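Local coordinates for protein aspartate carbamoyltransferase (Leishmania major, PDB 7K46) that probably catalyses the transfer of the carbamoyl group of carbamoyl phosphate to aspartate, an early step of pyrimidine synthesis, at residues A[164-169]-A[190-195]; A[235-240]-A[284-289]. One frame throughout, in Å; residues are numbered along the deposited sequence.

In the fold
Contacts 1 and 2 are neighbouring strand pairs of one five-stranded parallel sheet, ordered 220-224, 191-195, 163-167, 237-240, 284-286, in the Asp/Orn binding domain. Their centres lie about 9 Å apart. Strands 163-167 and 237-240, adjacent in the sheet, couple them: Ala165 N and Val237 O are 2.9 Å apart and Ala165 O and Tyr239 N 2.8 Å, both probable hydrogen bonds. Ile164 CG1 also packs on Val237 CB at 3.8 Å, and Tyr193 CD2 on Cys235 SG at 3.4 Å. Beyond strand 284-286, contact 2 runs into the His-Pro-Leu-Pro sequence which, in related aspartate carbamoyltransferases, borders the substrate site; contact 1 lies two strands farther from that edge of the sheet.

Contact 1: residues A[164-169]-A[190-195]; sequences IALIGD and RKVYLI
Ile164 and Val192 stand side by side, their CG2 methyls 4.0 Å apart, at the start of the closely packed face of this strand pair. Leu166 continues it: its CD1 touches both Leu194 CD2, at 4.0 Å, and Val192 CG1, at 4.1 Å. Helix 174-186 covers this layer through Val176, Leu180 and Leu183. On the other face Ala165 CB meets Tyr193 CB at 3.9 Å, and the Ile167 side chain lies alongside Ile195, CG1 against CB. Five backbone hydrogen bonds tie the strands together, from Ile164 N to Lys191 O at one end to Gly168 N and Ile195 O at the other. Strand 163-167, helix 174-186 and strand 191-195 form a beta-alpha-beta unit, and the sheet order is that of a Rossmann-like fold. Gly168 ends the pairing with phi 150°, where a CB would press on the preceding carbonyl oxygen. The looser side lies at the opposite end, with the partly exposed Lys191 and the exposed Arg190, which reaches a salt bridge with Asp234 without touching segment 164-169. The buried Tyr193 has CG anti to its own carbonyl carbon (chi1 -67°), which carries the ring back toward Lys191, whose CG covers one face near the rim, 4.0 Å above the plane. Lys191 NZ, held chiefly by Gln222, also gives a 3.0 Å hydrogen bond to Tyr193 OH, whose main partner is Asp234.

Contact 2: residues A[235-240]-A[284-289]; sequences CDVLYA and VVMHPL
Tyr239 and Met286 share one face of the strand pair, the phenol slanting across the thioether chain. With CG anti to the backbone N (chi1 -172°), the tyrosine ring leans toward strand 284-286, and its CD2 comes 3.9 Å from Met286 CB. Met286 bends at its last torsion (chi3 57°), so that CE turns back toward the ring and approaches the same CD2 at 4.1 Å, while SD lies against Val237 CG1. Val237 and Val284 point the same way next to it, CG2 to CG2. Farther along, Pro288 approaches the phenol end of Tyr239 obliquely, its CB 3.6 Å from OH; that hydroxyl is hydrogen-bonded to Asp148 of helix 142-156, a helix which also packs on Met286 and Pro288. These two strands form one flank of the Rossmann-like parallel sheet, 284-286 being an outermost strand within this chain, and four backbone hydrogen bonds join them, the straightest from Met286 N to Leu238 O at 170°. After the last of these, from Ala240 N to Met286 O, the chain enters the His-Pro-Leu-Pro sequence characteristic of aspartate carbamoyltransferases. Here the imidazole of His287 turns one face to Ala240 O, which sits 3.3 Å above the ring plane, offset toward the rim, and 3.2 Å from Pro288 CD. This carbonyl oxygen is buried without a hydrogen-bonding partner in the model and receives a CA-H...O contact from His287 CA. The imidazole is held at both nitrogens: ND1 accepts a 2.9 Å hydrogen bond from Leu289 N, and NE2 bonds to Glu294.

Contact 1: residues A[164-169]-A[190-195]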
loop_
_atom_site.group_PDB
_atom_site.type_symbol
_atom_site.label_atom_id
_atom_site.label_comp_id
_atom_site.label_asym_id
_atom_site.label_seq_id
_atom_site.Cartn_x
_atom_site.Cartn_y
_atom_site.Cartn_z
ATOM N N ILE A 164 -34.875 -11.132 -15.932
ATOM C CA ILE A 164 -33.739 -10.220 -15.856
ATOM C C ILE A 164 -33.438 -9.704 -17.253
ATOM O O ILE A 164 -33.484 -10.465 -18.225
ATOM C CB ILE A 164 -32.499 -10.904 -15.237
ATOM C CG1 ILE A 164 -31.281 -9.967 -15.257
ATOM C CG2 ILE A 164 -32.184 -12.217 -15.948
ATOM C CD1 ILE A 164 -30.104 -10.484 -14.436
ATOM N N ALA A 165 -33.148 -8.409 -17.358
ATOM C CA ALA A 165 -32.702 -7.808 -18.608
ATOM C C ALA A 165 -31.210 -7.541 -18.514
ATOM O O ALA A 165 -30.749 -6.923 -17.548
ATOM C CB ALA A 165 -33.453 -6.507 -18.906
ATOM N N LEU A 166 -30.453 -8.048 -19.486
ATOM C CA LEU A 166 -29.035 -7.735 -19.630
ATOM C C LEU A 166 -28.945 -6.678 -20.722
ATOM O O LEU A 166 -29.415 -6.900 -21.842
ATOM C CB LEU A 166 -28.214 -8.983 -19.981
ATOM C CG LEU A 166 -28.427 -10.188 -19.061
ATOM C CD1 LEU A 166 -27.730 -11.434 -19.595
ATOM C CD2 LEU A 166 -27.979 -9.906 -17.608
ATOM N N ILE A 167 -28.399 -5.513 -20.382
ATOM C CA ILE A 167 -28.548 -4.312 -21.197
ATOM C C ILE A 167 -27.169 -3.755 -21.499
ATOM O O ILE A 167 -26.433 -3.409 -20.569
ATOM C CB ILE A 167 -29.389 -3.247 -20.478
ATOM C CG1 ILE A 167 -30.753 -3.814 -20.069
ATOM C CG2 ILE A 167 -29.518 -1.973 -21.344
ATOM C CD1 ILE A 167 -31.404 -3.014 -18.960
ATOM N N GLY A 168 -26.836 -3.626 -22.781
ATOM C CA GLY A 168 -25.594 -2.957 -23.154
ATOM C C GLY A 168 -25.042 -3.508 -24.460
ATOM O O GLY A 168 -25.790 -3.984 -25.312
ATOM N N ASP A 169 -23.717 -3.406 -24.598
ATOM C CA ASP A 169 -22.995 -4.039 -25.702
ATOM C C ASP A 169 -22.867 -5.517 -25.362
ATOM O O ASP A 169 -21.898 -5.952 -24.734
ATOM C CB ASP A 169 -21.630 -3.386 -25.900
ATOM C CG ASP A 169 -20.866 -3.944 -27.092
ATOM O OD1 ASP A 169 -21.162 -5.066 -27.553
ATOM O OD2 ASP A 169 -19.946 -3.247 -27.579
ATOM N N ARG A 190 -37.104 -17.371 -15.030
ATOM C CA ARG A 190 -38.293 -17.288 -15.870
ATOM C C ARG A 190 -37.942 -16.767 -17.259
ATOM O O ARG A 190 -38.346 -17.351 -18.270
ATOM C CB ARG A 190 -39.354 -16.398 -15.215
ATOM C CG ARG A 190 -40.575 -16.154 -16.108
ATOM C CD ARG A 190 -41.764 -15.602 -15.332
ATOM N NE ARG A 190 -41.490 -14.292 -14.749
ATOM C CZ ARG A 190 -41.560 -13.146 -15.414
ATOM N NH1 ARG A 190 -41.836 -13.116 -16.706
ATOM N NH2 ARG A 190 -41.338 -12.002 -14.768
ATOM N N LYS A 191 -37.168 -15.686 -17.336
ATOM C CA LYS A 191 -36.975 -15.040 -18.625
ATOM C C LYS A 191 -35.723 -14.184 -18.588
ATOM O O LYS A 191 -35.432 -13.553 -17.569
ATOM C CB LYS A 191 -38.197 -14.185 -18.980
ATOM C CG LYS A 191 -38.183 -13.590 -20.380
ATOM C CD LYS A 191 -39.582 -13.094 -20.727
ATOM C CE LYS A 191 -39.722 -12.783 -22.203
ATOM N NZ LYS A 191 -41.073 -12.203 -22.510
ATOM N N VAL A 192 -34.993 -14.162 -19.704
ATOM C CA VAL A 192 -33.860 -13.253 -19.891
ATOM C C VAL A 192 -34.162 -12.373 -21.096
ATOM O O VAL A 192 -34.354 -12.878 -22.213
ATOM C CB VAL A 192 -32.528 -13.996 -20.102
ATOM C CG1 VAL A 192 -31.397 -12.992 -20.385
ATOM C CG2 VAL A 192 -32.178 -14.885 -18.902
ATOM N N TYR A 193 -34.200 -11.064 -20.872
ATOM C CA TYR A 193 -34.254 -10.092 -21.958
ATOM C C TYR A 193 -32.829 -9.691 -22.311
ATOM O O TYR A 193 -32.046 -9.347 -21.420
ATOM C CB TYR A 193 -35.060 -8.853 -21.553
ATOM C CG TYR A 193 -36.535 -9.099 -21.340
ATOM C CD1 TYR A 193 -37.425 -9.056 -22.412
ATOM C CD2 TYR A 193 -37.046 -9.366 -20.074
ATOM C CE1 TYR A 193 -38.782 -9.280 -22.237
ATOM C CE2 TYR A 193 -38.418 -9.589 -19.883
ATOM C CZ TYR A 193 -39.277 -9.546 -20.973
ATOM O OH TYR A 193 -40.632 -9.765 -20.802
ATOM N N LEU A 194 -32.496 -9.737 -23.605
ATOM C CA LEU A 194 -31.181 -9.334 -24.112
ATOM C C LEU A 194 -31.370 -8.034 -24.891
ATOM O O LEU A 194 -31.828 -8.056 -26.038
ATOM C CB LEU A 194 -30.582 -10.428 -24.991
ATOM C CG LEU A 194 -30.399 -11.797 -24.324
ATOM C CD1 LEU A 194 -29.996 -12.851 -25.362
ATOM C CD2 LEU A 194 -29.364 -11.697 -23.211
ATOM N N ILE A 195 -31.018 -6.906 -24.268
ATOM C CA ILE A 195 -31.294 -5.572 -24.802
ATOM C C ILE A 195 -29.979 -4.981 -25.291
ATOM O O ILE A 195 -29.100 -4.657 -24.484
ATOM C CB ILE A 195 -31.931 -4.651 -23.750
ATOM C CG1 ILE A 195 -33.114 -5.335 -23.041
ATOM C CG2 ILE A 195 -32.320 -3.312 -24.384
ATOM C CD1 ILE A 195 -34.282 -5.675 -23.964
#

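Contact 2: residues A[235-240]-A[284-289]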
loop_
_atom_site.group_PDB
_atom_site.type_symbol
_atom_site.label_atom_id
_atom_site.label_comp_id
_atom_site.label_asym_id
_atom_site.label_seq_id
_atom_site.Cartn_x
_atom_site.Cartn_y
_atom_site.Cartn_z
ATOM N N CYS A 235 -39.759 -7.061 -15.641
ATOM C CA CYS A 235 -38.457 -7.462 -15.119
ATOM C C CYS A 235 -38.365 -7.327 -13.603
ATOM O O CYS A 235 -38.840 -6.354 -13.010
ATOM C CB CYS A 235 -37.341 -6.643 -15.770
ATOM S SG CYS A 235 -36.976 -7.170 -17.460
ATOM N N ASP A 236 -37.728 -8.317 -12.987
ATOM C CA ASP A 236 -37.320 -8.250 -11.592
ATOM C C ASP A 236 -35.938 -7.641 -11.422
ATOM O O ASP A 236 -35.635 -7.100 -10.351
ATOM C CB ASP A 236 -37.353 -9.653 -10.996
ATOM C CG ASP A 236 -38.705 -10.305 -11.174
ATOM O OD1 ASP A 236 -39.697 -9.754 -10.643
ATOM O OD2 ASP A 236 -38.781 -11.335 -11.882
ATOM N N VAL A 237 -35.105 -7.714 -12.457
ATOM C CA VAL A 237 -33.760 -7.141 -12.452
ATOM C C VAL A 237 -33.526 -6.458 -13.794
ATOM O O VAL A 237 -33.719 -7.073 -14.850
ATOM C CB VAL A 237 -32.677 -8.215 -12.210
ATOM C CG1 VAL A 237 -31.263 -7.587 -12.259
ATOM C CG2 VAL A 237 -32.910 -8.921 -10.878
ATOM N N LEU A 238 -33.124 -5.188 -13.754
ATOM C CA LEU A 238 -32.537 -4.501 -14.903
ATOM C C LEU A 238 -31.040 -4.406 -14.644
ATOM O O LEU A 238 -30.612 -3.664 -13.756
ATOM C CB LEU A 238 -33.132 -3.108 -15.086
ATOM C CG LEU A 238 -34.633 -3.028 -15.337
ATOM C CD1 LEU A 238 -35.068 -1.564 -15.482
ATOM C CD2 LEU A 238 -34.981 -3.844 -16.594
ATOM N N TYR A 239 -30.249 -5.149 -15.413
ATOM C CA TYR A 239 -28.797 -5.216 -15.224
ATOM C C TYR A 239 -28.160 -4.438 -16.370
ATOM O O TYR A 239 -28.107 -4.916 -17.506
ATOM C CB TYR A 239 -28.319 -6.670 -15.162
ATOM C CG TYR A 239 -26.851 -6.870 -14.787
ATOM C CD1 TYR A 239 -25.846 -6.743 -15.739
ATOM C CD2 TYR A 239 -26.485 -7.215 -13.494
ATOM C CE1 TYR A 239 -24.508 -6.933 -15.410
ATOM C CE2 TYR A 239 -25.141 -7.399 -13.147
ATOM C CZ TYR A 239 -24.165 -7.263 -14.108
ATOM O OH TYR A 239 -22.851 -7.458 -13.777
ATOM N N ALA A 240 -27.687 -3.233 -16.069
ATOM C CA ALA A 240 -27.127 -2.332 -17.064
ATOM C C ALA A 240 -25.605 -2.431 -17.105
ATOM O O ALA A 240 -24.950 -2.734 -16.103
ATOM C CB ALA A 240 -27.541 -0.887 -16.771
ATOM N N VAL A 284 -34.917 -4.604 -8.762
ATOM C CA VAL A 284 -33.690 -3.841 -8.565
ATOM C C VAL A 284 -33.054 -3.493 -9.902
ATOM O O VAL A 284 -33.181 -4.220 -10.896
ATOM C CB VAL A 284 -32.656 -4.572 -7.676
ATOM C CG1 VAL A 284 -33.164 -4.686 -6.240
ATOM C CG2 VAL A 284 -32.300 -5.938 -8.260
ATOM N N VAL A 285 -32.359 -2.357 -9.903
ATOM C CA VAL A 285 -31.459 -1.953 -10.968
ATOM C C VAL A 285 -30.043 -2.247 -10.495
ATOM O O VAL A 285 -29.663 -1.870 -9.380
ATOM C CB VAL A 285 -31.630 -0.461 -11.305
ATOM C CG1 VAL A 285 -30.570 -0.008 -12.294
ATOM C CG2 VAL A 285 -33.049 -0.187 -11.843
ATOM N N MET A 286 -29.266 -2.919 -11.333
ATOM C CA MET A 286 -27.897 -3.269 -11.009
ATOM C C MET A 286 -26.980 -2.827 -12.144
ATOM O O MET A 286 -27.418 -2.577 -13.269
ATOM C CB MET A 286 -27.761 -4.784 -10.759
ATOM C CG MET A 286 -28.566 -5.275 -9.545
ATOM S SD MET A 286 -28.636 -7.084 -9.432
ATOM C CE MET A 286 -26.888 -7.526 -9.380
ATOM N N HIS A 287 -25.692 -2.743 -11.830
ATOM C CA HIS A 287 -24.678 -2.290 -12.773
ATOM C C HIS A 287 -23.340 -2.645 -12.143
ATOM O O HIS A 287 -23.104 -2.290 -10.984
ATOM C CB HIS A 287 -24.798 -0.780 -13.010
ATOM C CG HIS A 287 -23.976 -0.261 -14.150
ATOM N ND1 HIS A 287 -22.642 -0.567 -14.316
ATOM C CD2 HIS A 287 -24.299 0.579 -15.166
ATOM C CE1 HIS A 287 -22.178 0.054 -15.387
ATOM N NE2 HIS A 287 -23.165 0.755 -15.921
ATOM N N PRO A 288 -22.459 -3.361 -12.848
ATOM C CA PRO A 288 -21.181 -3.753 -12.229
ATOM C C PRO A 288 -20.266 -2.576 -11.926
ATOM O O PRO A 288 -19.398 -2.706 -11.046
ATOM C CB PRO A 288 -20.560 -4.701 -13.270
ATOM C CG PRO A 288 -21.182 -4.264 -14.594
ATOM C CD PRO A 288 -22.596 -3.860 -14.230
ATOM N N LEU A 289 -20.437 -1.443 -12.632
ATOM C CA LEU A 289 -19.729 -0.170 -12.500
ATOM C C LEU A 289 -18.308 -0.290 -13.056
ATOM O O LEU A 289 -17.744 -1.387 -13.073
ATOM C CB LEU A 289 -19.722 0.305 -11.038
ATOM C CG LEU A 289 -21.113 0.644 -10.486
ATOM C CD1 LEU A 289 -21.048 1.105 -9.035
ATOM C CD2 LEU A 289 -21.800 1.716 -11.347
#